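PDB 7BXD: GDSL-like protein from Collinsella aerofaciens ATCC 25986, which probably hydrolyses acyl esters as a member of the GDSL-like SGNH hydrolase family, its natural substrate being unknown. Local coordinates for residues E68-K73 with D92-A97; F149-K154 with R181-V186; S111-L116 with N170-T175. One frame throughout, in Å; residues are numbered along the deposited sequence. Where two conformers were deposited one is given.

Contact 1: residues E68-K73 with D92-A97; sequences ENFGIK and DGIDDA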
ATOM      1  N   GLU A  68       3.294  -5.016  12.892  1.00 16.98           N
ATOM      2  CA  GLU A  68       3.799  -3.674  13.130  1.00 16.83           C
ATOM      3  C   GLU A  68       3.268  -2.724  12.061  1.00 16.01           C
ATOM      4  O   GLU A  68       3.298  -3.033  10.864  1.00 17.46           O
ATOM      5  CB  GLU A  68       5.332  -3.657  13.068  1.00 19.12           C
ATOM      6  CG  GLU A  68       5.995  -4.701  13.954  1.00 22.36           C
ATOM      7  CD  GLU A  68       7.489  -4.733  13.817  1.00 25.34           C
ATOM      8  OE1 GLU A  68       7.970  -4.629  12.671  1.00 24.43           O
ATOM      9  OE2 GLU A  68       8.174  -4.897  14.862  1.00 29.04           O
ATOM     10  N   ASN A  69       2.825  -1.544  12.482  1.00 15.66           N
ATOM     11  CA  ASN A  69       2.236  -0.544  11.590  1.00 15.88           C
ATOM     12  C   ASN A  69       3.271   0.545  11.299  1.00 15.56           C
ATOM     13  O   ASN A  69       3.583   1.355  12.176  1.00 17.27           O
ATOM     14  CB  ASN A  69       0.991   0.042  12.250  1.00 16.04           C
ATOM     15  CG  ASN A  69       0.221   0.952  11.315  1.00 15.89           C
ATOM     16  OD1 ASN A  69       0.794   1.874  10.719  1.00 16.89           O
ATOM     17  ND2 ASN A  69      -1.078   0.718  11.179  1.00 16.24           N
ATOM     18  N   PHE A  70       3.759   0.592  10.058  1.00 14.95           N
ATOM     19  CA  PHE A  70       4.602   1.677   9.566  1.00 14.78           C
ATOM     20  C   PHE A  70       3.880   2.387   8.416  1.00 14.95           C
ATOM     21  O   PHE A  70       4.400   2.543   7.306  1.00 16.04           O
ATOM     22  CB  PHE A  70       5.999   1.172   9.166  1.00 15.11           C
ATOM     23  CG  PHE A  70       6.856   0.803  10.346  1.00 15.38           C
ATOM     24  CD1 PHE A  70       7.663   1.754  10.953  1.00 15.84           C
ATOM     25  CD2 PHE A  70       6.832  -0.487  10.883  1.00 16.41           C
ATOM     26  CE1 PHE A  70       8.455   1.402  12.060  1.00 16.68           C
ATOM     27  CE2 PHE A  70       7.633  -0.830  11.982  1.00 17.53           C
ATOM     28  CZ  PHE A  70       8.459   0.118  12.547  1.00 16.14           C
ATOM     29  N   GLY A  71       2.652   2.818   8.682  1.00 15.55           N
ATOM     30  CA  GLY A  71       1.914   3.635   7.746  1.00 15.85           C
ATOM     31  C   GLY A  71       2.055   5.106   8.100  1.00 15.77           C
ATOM     32  O   GLY A  71       2.026   5.474   9.282  1.00 17.69           O
ATOM     33  N   ILE A  72       2.168   5.960   7.070  1.00 15.33           N
ATOM     34  CA  ILE A  72       2.259   7.417   7.213  1.00 15.87           C
ATOM     35  C   ILE A  72       1.306   8.068   6.212  1.00 15.03           C
ATOM     36  O   ILE A  72       1.384   7.816   4.997  1.00 15.31           O
ATOM     37  CB  ILE A  72       3.705   7.925   7.018  1.00 16.46           C
ATOM     38  CG1 ILE A  72       4.584   7.471   8.185  1.00 17.76           C
ATOM     39  CG2 ILE A  72       3.771   9.447   6.803  1.00 18.14           C
ATOM     40  CD1 ILE A  72       4.258   8.129   9.555  1.00 19.81           C
ATOM     41  N   LYS A  73       0.399   8.904   6.735  1.00 14.76           N
ATOM     42  CA  LYS A  73      -0.525   9.649   5.884  1.00 14.81           C
ATOM     43  C   LYS A  73       0.212  10.538   4.884  1.00 15.71           C
ATOM     44  O   LYS A  73       1.191  11.201   5.223  1.00 16.68           O
ATOM     45  CB  LYS A  73      -1.457  10.496   6.734  1.00 15.63           C
ATOM     46  CG  LYS A  73      -2.475   9.661   7.518  1.00 15.74           C
ATOM     47  CD  LYS A  73      -3.426  10.556   8.318  1.00 17.70           C
ATOM     48  CE  LYS A  73      -2.660  11.310   9.343  1.00 22.65           C
ATOM     49  NZ  LYS A  73      -2.195  10.516  10.441  1.00 26.38           N
ATOM     50  N   ASP A  92      14.752   3.336   5.621  1.00 15.62           N
ATOM     51  CA  ASP A  92      15.854   2.997   6.508  1.00 16.65           C
ATOM     52  C   ASP A  92      15.467   3.111   7.972  1.00 16.75           C
ATOM     53  O   ASP A  92      16.134   2.501   8.832  1.00 17.95           O
ATOM     54  CB  ASP A  92      17.068   3.904   6.264  1.00 19.55           C
ATOM     55  CG  ASP A  92      18.373   3.333   6.837  1.00 23.67           C
ATOM     56  OD1 ASP A  92      18.784   2.230   6.400  1.00 25.39           O
ATOM     57  OD2 ASP A  92      19.003   3.994   7.689  1.00 25.93           O
ATOM     58  N   GLY A  93      14.408   3.873   8.281  1.00 16.41           N
ATOM     59  CA  GLY A  93      13.944   4.073   9.640  1.00 15.81           C
ATOM     60  C   GLY A  93      12.897   3.104  10.140  1.00 15.38           C
ATOM     61  O   GLY A  93      12.443   3.252  11.286  1.00 16.25           O
ATOM     62  N   ILE A  94      12.455   2.128   9.325  1.00 15.13           N
ATOM     63  CA  ILE A  94      11.475   1.135   9.788  1.00 14.91           C
ATOM     64  C   ILE A  94      12.217  -0.109  10.259  1.00 15.16           C
ATOM     65  O   ILE A  94      13.403  -0.309  10.004  1.00 16.44           O
ATOM     66  CB  ILE A  94      10.395   0.807   8.735  1.00 15.28           C
ATOM     67  CG1 ILE A  94      10.912  -0.155   7.652  1.00 15.73           C
ATOM     68  CG2 ILE A  94       9.814   2.098   8.121  1.00 15.62           C
ATOM     69  CD1 ILE A  94       9.844  -0.541   6.607  1.00 16.39           C
ATOM     70  N   ASP A  95      11.516  -0.959  11.005  1.00 15.59           N
ATOM     71  CA  ASP A  95      12.111  -2.182  11.537  1.00 15.76           C
ATOM     72  C   ASP A  95      12.741  -3.005  10.413  1.00 15.58           C
ATOM     73  O   ASP A  95      12.094  -3.257   9.382  1.00 17.68           O
ATOM     74  CB  ASP A  95      10.990  -2.994  12.202  1.00 17.34           C
ATOM     75  CG  ASP A  95      11.469  -4.288  12.812  1.00 18.89           C
ATOM     76  OD1 ASP A  95      12.686  -4.450  13.096  1.00 17.97           O
ATOM     77  OD2 ASP A  95      10.590  -5.166  13.041  1.00 21.32           O
ATOM     78  N   ASP A  96      14.012  -3.398  10.585  1.00 15.89           N
ATOM     79  CA  ASP A  96      14.682  -4.252   9.601  1.00 16.49           C
ATOM     80  C   ASP A  96      14.684  -5.731   9.967  1.00 16.42           C
ATOM     81  O   ASP A  96      15.212  -6.550   9.199  1.00 17.20           O
ATOM     82  CB  ASP A  96      16.114  -3.768   9.312  1.00 17.94           C
ATOM     83  CG  ASP A  96      17.074  -3.975  10.487  1.00 19.21           C
ATOM     84  OD1 ASP A  96      16.738  -4.704  11.450  1.00 20.42           O
ATOM     85  OD2 ASP A  96      18.193  -3.417  10.413  1.00 20.37           O
ATOM     86  N   ALA A  97      14.081  -6.098  11.102  1.00 16.55           N
ATOM     87  CA  ALA A  97      14.213  -7.436  11.658  1.00 17.47           C
ATOM     88  C   ALA A  97      12.935  -8.258  11.545  1.00 17.33           C
ATOM     89  O   ALA A  97      12.867  -9.341  12.127  1.00 19.02           O
ATOM     90  CB  ALA A  97      14.662  -7.343  13.121  1.00 18.77           C
TER
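Glu68 carries its CG beside its own backbone N (chi1 -52°) and then runs extended, while Asp95 holds its CG anti to its N (chi1 -179°). The two carboxylates meet across the contact. The side chains cross at about a right angle, and the carboxylate planes are 61° apart. Asp95 OD2 faces both oxygens of Glu68. It lies 2.7 Å from Glu68 OE1 and 3.0 Å from Glu68 OE2. The other oxygen, Asp95 OD1, accepts from Ala97 N at 2.9 Å, from above the carboxylate plane. This is an Asx turn, and it limits rotation of the Asp95 group.

Next to the acids, Phe70 offers one ring face to Ile94. Ile94 CB sits 3.9 Å from the ring centroid in a CH-pi contact, displaced toward the rim. Ile94 CG2 touches Phe70 CD1 at 3.6 Å. Phe70 CZ comes within 3.6 Å of Asp95 N, so the ring reaches from Ile94 to the start of Asp95. Ile94 also packs on Phe34 of strand 30-35. The loop itself is held by Arg141, which binds Ile94 O, and by Tyr101 OH, which binds Asp95 O.

The contact lays the loop before strand 100-104 against strand 66-71, an outermost strand of the parallel sheet. A second Asx turn, from Asn69 OD1 to Gly71 N, shapes the end of that strand. Two acidic oxygens as close as Glu68 OE1 and Asp95 OD2 would repel if both groups were ionised. One of the acids therefore probably holds a proton and donates it to the other.

Contact 2: residues F149-K154 with R181-V186; sequences FMTPCK and RAMLEV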
ATOM      1  N   PHE A 149       4.094  -7.366  -2.048  1.00 12.24           N
ATOM      2  CA  PHE A 149       3.522  -6.063  -2.379  1.00 12.43           C
ATOM      3  C   PHE A 149       2.010  -6.216  -2.506  1.00 11.94           C
ATOM      4  O   PHE A 149       1.507  -7.247  -2.961  1.00 13.47           O
ATOM      5  CB  PHE A 149       4.075  -5.496  -3.699  1.00 13.52           C
ATOM      6  CG  PHE A 149       5.259  -4.588  -3.517  1.00 13.32           C
ATOM      7  CD1 PHE A 149       6.453  -5.073  -2.971  1.00 13.53           C
ATOM      8  CD2 PHE A 149       5.172  -3.236  -3.855  1.00 14.30           C
ATOM      9  CE1 PHE A 149       7.535  -4.207  -2.802  1.00 14.03           C
ATOM     10  CE2 PHE A 149       6.278  -2.392  -3.697  1.00 15.15           C
ATOM     11  CZ  PHE A 149       7.456  -2.873  -3.167  1.00 14.76           C
ATOM     12  N   MET A 150       1.284  -5.163  -2.130  1.00 12.49           N
ATOM     13  CA  MET A 150      -0.156  -5.085  -2.360  1.00 12.81           C
ATOM     14  C   MET A 150      -0.432  -3.875  -3.227  1.00 12.74           C
ATOM     15  O   MET A 150       0.000  -2.765  -2.915  1.00 13.43           O
ATOM     16  CB  MET A 150      -0.937  -4.989  -1.025  1.00 13.69           C
ATOM     17  CG  MET A 150      -0.492  -6.067  -0.046  1.00 13.22           C
ATOM     18  SD  MET A 150      -1.694  -6.493   1.233  1.00 13.94           S
ATOM     19  CE  MET A 150      -1.834  -4.909   2.075  1.00 15.22           C
ATOM     20  N   THR A 151      -1.119  -4.084  -4.338  1.00 12.71           N
ATOM     21  CA  THR A 151      -1.408  -2.968  -5.236  1.00 12.66           C
ATOM     22  C   THR A 151      -2.366  -1.985  -4.560  1.00 12.80           C
ATOM     23  O   THR A 151      -3.192  -2.383  -3.729  1.00 13.50           O
ATOM     24  CB  THR A 151      -1.987  -3.486  -6.544  1.00 13.29           C
ATOM     25  OG1 THR A 151      -3.128  -4.294  -6.215  1.00 12.94           O
ATOM     26  CG2 THR A 151      -0.977  -4.300  -7.353  1.00 14.18           C
ATOM     27  N   PRO A 152      -2.264  -0.697  -4.898  1.00 12.84           N
ATOM     28  CA  PRO A 152      -3.082   0.317  -4.213  1.00 13.53           C
ATOM     29  C   PRO A 152      -4.550   0.160  -4.540  1.00 12.76           C
ATOM     30  O   PRO A 152      -4.932  -0.058  -5.702  1.00 13.94           O
ATOM     31  CB  PRO A 152      -2.538   1.648  -4.775  1.00 14.22           C
ATOM     32  CG  PRO A 152      -1.884   1.271  -6.109  1.00 14.22           C
ATOM     33  CD  PRO A 152      -1.292  -0.100  -5.831  1.00 13.95           C
ATOM     34  N   CYS A 153      -5.401   0.291  -3.497  1.00 13.25           N
ATOM     35  CA  CYS A 153      -6.834   0.144  -3.720  1.00 12.93           C
ATOM     36  C   CYS A 153      -7.377   1.255  -4.617  1.00 12.45           C
ATOM     37  O   CYS A 153      -6.830   2.364  -4.701  1.00 13.21           O
ATOM     38  CB  CYS A 153      -7.586   0.161  -2.385  1.00 13.86           C
ATOM     39  SG  CYS A 153      -7.294  -1.388  -1.470  1.00 14.25           S
ATOM     40  N   LYS A 154      -8.520   0.974  -5.241  1.00 12.90           N
ATOM     41  CA  LYS A 154      -9.226   1.995  -6.007  1.00 12.94           C
ATOM     42  C   LYS A 154      -9.800   3.085  -5.096  1.00 12.95           C
ATOM     43  O   LYS A 154     -10.003   2.906  -3.885  1.00 13.48           O
ATOM     44  CB  LYS A 154     -10.331   1.351  -6.836  1.00 13.74           C
ATOM     45  CG  LYS A 154      -9.748   0.523  -7.985  1.00 13.95           C
ATOM     46  CD  LYS A 154     -10.800   0.123  -9.007  1.00 14.53           C
ATOM     47  CE  LYS A 154     -10.237  -0.562 -10.268  1.00 14.34           C
ATOM     48  NZ  LYS A 154      -9.747  -1.946  -9.963  1.00 14.33           N
ATOM     49  N   ARG A 181       0.236  -1.231 -13.142  1.00 13.23           N
ATOM     50  CA  ARG A 181       0.994  -2.047 -14.093  1.00 13.72           C
ATOM     51  C   ARG A 181       2.474  -1.903 -13.841  1.00 13.33           C
ATOM     52  O   ARG A 181       3.222  -2.888 -13.902  1.00 14.07           O
ATOM     53  CB  ARG A 181       0.640  -1.615 -15.517  1.00 16.55           C
ATOM     54  CG  ARG A 181      -0.647  -2.213 -16.035  1.00 22.89           C
ATOM     55  CD  ARG A 181      -0.763  -2.081 -17.580  1.00 28.51           C
ATOM     56  NE  ARG A 181      -0.541  -0.713 -18.061  1.00 32.40           N
ATOM     57  CZ  ARG A 181      -1.468   0.237 -18.128  1.00 34.88           C
ATOM     58  NH1 ARG A 181      -2.718  -0.014 -17.765  1.00 35.72           N
ATOM     59  NH2 ARG A 181      -1.136   1.447 -18.569  1.00 35.97           N
ATOM     60  N   ALA A 182       2.934  -0.676 -13.587  1.00 13.00           N
ATOM     61  CA  ALA A 182       4.368  -0.477 -13.326  1.00 13.59           C
ATOM     62  C   ALA A 182       4.798  -1.291 -12.101  1.00 13.06           C
ATOM     63  O   ALA A 182       5.850  -1.953 -12.103  1.00 13.91           O
ATOM     64  CB  ALA A 182       4.646   1.005 -13.109  1.00 14.88           C
ATOM     65  N   MET A 183       4.008  -1.233 -11.022  1.00 13.01           N
ATOM     66  CA  MET A 183       4.323  -2.004  -9.824  1.00 12.91           C
ATOM     67  C   MET A 183       4.401  -3.482 -10.143  1.00 12.85           C
ATOM     68  O   MET A 183       5.334  -4.169  -9.712  1.00 13.59           O
ATOM     69  CB  MET A 183       3.250  -1.754  -8.762  1.00 13.50           C
ATOM     70  CG  MET A 183       3.484  -2.564  -7.477  1.00 13.69           C
ATOM     71  SD  MET A 183       2.273  -2.210  -6.183  1.00 14.12           S
ATOM     72  CE  MET A 183       2.807  -0.603  -5.662  1.00 16.12           C
ATOM     73  N   LEU A 184       3.420  -3.994 -10.895  1.00 13.23           N
ATOM     74  CA  LEU A 184       3.433  -5.414 -11.239  1.00 12.95           C
ATOM     75  C   LEU A 184       4.666  -5.788 -12.060  1.00 12.77           C
ATOM     76  O   LEU A 184       5.226  -6.889 -11.897  1.00 13.30           O
ATOM     77  CB  LEU A 184       2.149  -5.808 -11.984  1.00 13.94           C
ATOM     78  CG  LEU A 184       0.874  -5.691 -11.139  1.00 15.87           C
ATOM     79  CD1 LEU A 184      -0.343  -5.975 -11.979  1.00 17.34           C
ATOM     80  CD2 LEU A 184       0.894  -6.602  -9.949  1.00 17.95           C
ATOM     81  N   GLU A 185       5.092  -4.918 -12.980  1.00 12.86           N
ATOM     82  CA  GLU A 185       6.255  -5.232 -13.816  1.00 13.03           C
ATOM     83  C   GLU A 185       7.541  -5.259 -12.989  1.00 12.69           C
ATOM     84  O   GLU A 185       8.403  -6.124 -13.211  1.00 13.35           O
ATOM     85  CB  GLU A 185       6.353  -4.231 -14.954  1.00 14.16           C
ATOM     86  CG  GLU A 185       5.239  -4.433 -15.986  1.00 15.94           C
ATOM     87  CD  GLU A 185       5.220  -3.372 -17.056  1.00 19.86           C
ATOM     88  OE1 GLU A 185       6.089  -2.477 -17.058  1.00 20.44           O
ATOM     89  OE2 GLU A 185       4.325  -3.439 -17.932  1.00 23.55           O
ATOM     90  N   VAL A 186       7.710  -4.314 -12.044  1.00 12.58           N
ATOM     91  CA  VAL A 186       8.919  -4.342 -11.227  1.00 12.67           C
ATOM     92  C   VAL A 186       8.874  -5.551 -10.300  1.00 12.52           C
ATOM     93  O   VAL A 186       9.890  -6.237 -10.076  1.00 13.08           O
ATOM     94  CB  VAL A 186       9.121  -3.025 -10.456  1.00 13.50           C
ATOM     95  CG1 VAL A 186      10.430  -3.079  -9.667  1.00 14.06           C
ATOM     96  CG2 VAL A 186       9.127  -1.853 -11.405  1.00 14.25           C
TER
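The end of strand 146-150 and the loop after it pack against helix 176-189, where Met183 meets Phe149, Thr151 and Pro152. Met183 CG stands anti to the backbone N (chi1 178°), and its CB points toward the strand segment. Its sulfur comes to the edge of the Phe149 ring, a Met-aromatic contact. Met183 SD is 3.9 Å from Phe149 CD2, and the direction from the ring centroid to the sulfur is 79° off the ring normal. A bend at chi3 (-73°) swings the methyl back, and Met183 CE lies in the ring plane, 4.0 Å from Phe149 CD2.

Strand 146-150, helix 176-189 and strand 194-195 follow one another in the chain, and the two strands are parallel neighbours. The helix thus belongs to a beta-alpha-beta crossover of the alpha/beta SGNH fold.

Past the strand, Met183 SD rests 3.9 Å from Thr151 CA. Pro152 and Met183 meet tip to tip, with Pro152 CD 4.1 Å from Met183 CE. An alanine at Met183 would probably leave the Phe149 edge, Thr151 CA and Pro152 CD without their mate and open a gap between helix and sheet. Thr151 turns its two branches to different tasks. Its CG2 touches Leu184 CD2 at 3.9 Å, while its OG1 hydrogen-bonds to Asp196 OD1 and Tyr198 N.

Contact 3: residues S111-L116 with N170-T175; sequences SRNVPL and NHLGLT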
ATOM      1  N   SER A 111      -2.143  10.167  -7.526  0.53 15.85           N
ATOM      2  CA  SER A 111      -2.929  11.378  -7.319  0.53 18.09           C
ATOM      3  C   SER A 111      -2.073  12.637  -7.271  0.53 18.26           C
ATOM      4  O   SER A 111      -2.588  13.730  -7.547  0.53 19.20           O
ATOM      5  CB  SER A 111      -3.819  11.249  -6.076  0.53 20.61           C
ATOM      6  OG  SER A 111      -3.076  11.313  -4.881  0.53 21.76           O
ATOM      7  N   ARG A 112      -0.794  12.526  -6.906  1.00 18.37           N
ATOM      8  CA  ARG A 112       0.091  13.681  -6.806  1.00 19.06           C
ATOM      9  C   ARG A 112       1.171  13.689  -7.885  1.00 18.78           C
ATOM     10  O   ARG A 112       2.198  14.341  -7.725  1.00 20.44           O
ATOM     11  CB  ARG A 112       0.663  13.809  -5.385  1.00 21.35           C
ATOM     12  CG  ARG A 112      -0.403  13.870  -4.302  1.00 24.87           C
ATOM     13  CD  ARG A 112      -1.401  14.974  -4.583  1.00 29.18           C
ATOM     14  NE  ARG A 112      -2.206  15.278  -3.408  1.00 32.31           N
ATOM     15  CZ  ARG A 112      -3.428  15.788  -3.461  1.00 34.27           C
ATOM     16  NH1 ARG A 112      -3.986  16.039  -4.637  1.00 35.31           N
ATOM     17  NH2 ARG A 112      -4.096  16.032  -2.342  1.00 34.87           N
ATOM     18  N   ASN A 113       0.937  13.011  -9.012  1.00 18.36           N
ATOM     19  CA  ASN A 113       1.682  13.278 -10.242  1.00 18.30           C
ATOM     20  C   ASN A 113       3.168  12.941 -10.124  1.00 18.65           C
ATOM     21  O   ASN A 113       4.037  13.701 -10.537  1.00 20.21           O
ATOM     22  CB  ASN A 113       1.413  14.712 -10.693  1.00 19.54           C
ATOM     23  CG  ASN A 113      -0.045  14.907 -10.894  1.00 19.94           C
ATOM     24  OD1 ASN A 113      -0.636  14.231 -11.729  1.00 20.57           O
ATOM     25  ND2 ASN A 113      -0.671  15.762 -10.090  1.00 20.84           N
ATOM     26  N   VAL A 114       3.458  11.779  -9.564  1.00 17.00           N
ATOM     27  CA  VAL A 114       4.824  11.241  -9.645  1.00 16.48           C
ATOM     28  C   VAL A 114       5.075  10.763 -11.073  1.00 16.24           C
ATOM     29  O   VAL A 114       4.275   9.968 -11.608  1.00 16.01           O
ATOM     30  CB  VAL A 114       4.977  10.085  -8.645  1.00 16.10           C
ATOM     31  CG1 VAL A 114       6.202   9.234  -8.959  1.00 16.24           C
ATOM     32  CG2 VAL A 114       5.032  10.654  -7.241  1.00 16.64           C
ATOM     33  N   PRO A 115       6.138  11.216 -11.732  1.00 16.72           N
ATOM     34  CA  PRO A 115       6.430  10.713 -13.081  1.00 17.44           C
ATOM     35  C   PRO A 115       6.582   9.196 -13.085  1.00 16.15           C
ATOM     36  O   PRO A 115       7.197   8.611 -12.191  1.00 16.43           O
ATOM     37  CB  PRO A 115       7.746  11.414 -13.443  1.00 19.39           C
ATOM     38  CG  PRO A 115       7.798  12.651 -12.559  1.00 21.43           C
ATOM     39  CD  PRO A 115       7.166  12.163 -11.264  1.00 18.77           C
ATOM     40  N   LEU A 116       6.058   8.548 -14.122  1.00 16.07           N
ATOM     41  CA  LEU A 116       6.054   7.090 -14.121  1.00 16.24           C
ATOM     42  C   LEU A 116       7.451   6.517 -14.358  1.00 15.62           C
ATOM     43  O   LEU A 116       7.862   5.578 -13.681  1.00 16.76           O
ATOM     44  CB  LEU A 116       5.051   6.603 -15.168  1.00 17.77           C
ATOM     45  CG  LEU A 116       4.635   5.150 -15.071  1.00 18.67           C
ATOM     46  CD1 LEU A 116       3.736   4.919 -13.834  1.00 17.71           C
ATOM     47  CD2 LEU A 116       3.892   4.698 -16.336  1.00 20.24           C
ATOM     48  N   ASN A 170      -4.719  11.771 -13.977  1.00 16.13           N
ATOM     49  CA  ASN A 170      -3.986  12.733 -13.167  1.00 17.03           C
ATOM     50  C   ASN A 170      -3.458  13.855 -14.062  1.00 17.27           C
ATOM     51  O   ASN A 170      -3.752  13.917 -15.262  1.00 17.66           O
ATOM     52  CB  ASN A 170      -2.928  12.032 -12.302  1.00 16.51           C
ATOM     53  CG  ASN A 170      -1.726  11.504 -13.087  1.00 15.80           C
ATOM     54  OD1 ASN A 170      -1.570  11.735 -14.297  1.00 16.57           O
ATOM     55  ND2 ASN A 170      -0.865  10.766 -12.388  1.00 15.74           N
ATOM     56  N   HIS A 171      -2.682  14.771 -13.479  1.00 18.71           N
ATOM     57  CA  HIS A 171      -2.195  15.905 -14.269  1.00 19.87           C
ATOM     58  C   HIS A 171      -1.106  15.498 -15.268  1.00 19.98           C
ATOM     59  O   HIS A 171      -0.733  16.300 -16.134  1.00 22.05           O
ATOM     60  CB  HIS A 171      -1.741  17.045 -13.337  1.00 22.40           C
ATOM     61  CG  HIS A 171      -2.858  17.611 -12.499  1.00 25.63           C
ATOM     62  ND1 HIS A 171      -2.661  18.280 -11.304  1.00 29.03           N
ATOM     63  CD2 HIS A 171      -4.199  17.559 -12.678  1.00 27.67           C
ATOM     64  CE1 HIS A 171      -3.833  18.630 -10.801  1.00 29.67           C
ATOM     65  NE2 HIS A 171      -4.780  18.226 -11.628  1.00 28.91           N
ATOM     66  N   LEU A 172      -0.595  14.275 -15.171  1.00 19.80           N
ATOM     67  CA  LEU A 172       0.333  13.745 -16.166  1.00 20.13           C
ATOM     68  C   LEU A 172      -0.374  12.981 -17.278  1.00 21.31           C
ATOM     69  O   LEU A 172       0.295  12.418 -18.158  1.00 23.34           O
ATOM     70  CB  LEU A 172       1.362  12.818 -15.495  1.00 20.42           C
ATOM     71  CG  LEU A 172       2.146  13.461 -14.349  1.00 21.45           C
ATOM     72  CD1 LEU A 172       3.126  12.472 -13.778  1.00 21.37           C
ATOM     73  CD2 LEU A 172       2.881  14.707 -14.813  1.00 22.81           C
ATOM     74  N   GLY A 173      -1.696  12.900 -17.249  1.00 19.41           N
ATOM     75  CA  GLY A 173      -2.400  12.176 -18.294  1.00 19.65           C
ATOM     76  C   GLY A 173      -2.428  10.672 -18.094  1.00 19.07           C
ATOM     77  O   GLY A 173      -2.690   9.935 -19.056  1.00 20.39           O
ATOM     78  N   LEU A 174      -2.220  10.204 -16.873  1.00 17.38           N
ATOM     79  CA  LEU A 174      -2.170   8.780 -16.564  1.00 16.57           C
ATOM     80  C   LEU A 174      -3.336   8.404 -15.658  1.00 15.65           C
ATOM     81  O   LEU A 174      -3.770   9.195 -14.827  1.00 16.58           O
ATOM     82  CB  LEU A 174      -0.863   8.409 -15.839  1.00 17.90           C
ATOM     83  CG  LEU A 174       0.415   8.650 -16.643  1.00 19.76           C
ATOM     84  CD1 LEU A 174       1.628   8.472 -15.765  1.00 20.73           C
ATOM     85  CD2 LEU A 174       0.445   7.671 -17.828  1.00 21.04           C
ATOM     86  N   THR A 175      -3.823   7.168 -15.792  1.00 16.59           N
ATOM     87  CA  THR A 175      -4.773   6.653 -14.801  1.00 17.64           C
ATOM     88  C   THR A 175      -4.026   5.825 -13.752  1.00 15.81           C
ATOM     89  O   THR A 175      -2.824   5.517 -13.870  1.00 15.61           O
ATOM     90  CB  THR A 175      -5.871   5.776 -15.409  1.00 21.68           C
ATOM     91  OG1 THR A 175      -5.257   4.559 -15.801  1.00 24.79           O
ATOM     92  CG2 THR A 175      -6.583   6.439 -16.608  1.00 22.96           C
TER
HETATM   93  O   HOH W   1      -3.526  14.705 -10.258  1.00 22.25           O
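Asn113 and His171 cross obliquely, yet their flat groups are nearly parallel, with amide and imidazole planes 15° apart. Asn113 ND2 is 3.4 Å from His171 ND1. The amide oxygen points at the backbone instead: Asn113 OD1 takes a weak, bent hydrogen bond from His171 N at 2.7 Å. A water lies between them. It accepts from Asn113 ND2 at 3.0 Å and, weakly, from His171 N. It also lies close to Ser111 O and sits over the centre of one face of the His171 ring.

Asn113 and Asn170 slide past each other in opposite directions, and their amide planes are 58° apart. Asn113 OD1 comes within 3.2 Å of Asn170 CB. Asn170 CG lies between the backbone N and the carbonyl carbon (chi1 72°), and the amide turns back over its own loop. Asn170 OD1 is gripped by two N-H groups, Leu172 N at 2.9 Å and Leu174 N at 3.1 Å, which reach it from opposite faces of the amide. Asn170 ND2 binds Phe110 O, so both ends of the amide are used.

Leucines close the other end. Leu172 CD1 lies 3.5 Å from Val114 O, and Leu174 CD1 touches Leu116 CB at 3.9 Å. Tyr179 packs against Leu116, Leu172 and Leu174.

Residues 170-173 form a type I beta turn, combined with an Asx turn at Asn170. The chain then reaches Thr175, at the N-cap position of helix 176-189.

Contacts 2 and 3 are neighbours, with centres about 15 Å apart. They touch through helix 176-189, where Ala182 CB lies 4.1 Å from Leu116 CD1. Their segments alternate along the chain. Contact 1 lies apart: its centre is about 19 Å from that of contact 2 and 26 Å from that of contact 3. Contacts 1 and 2 share the parallel sheet, on opposite sides of the chain's centre. In SGNH hydrolases the active site lies at the C-terminal ends of such strands. Strands 66-71 and 146-150 both end there. Cys153 touches Tyr221, which directly follows the sequence DGLH, probably the family's Asp-His motif.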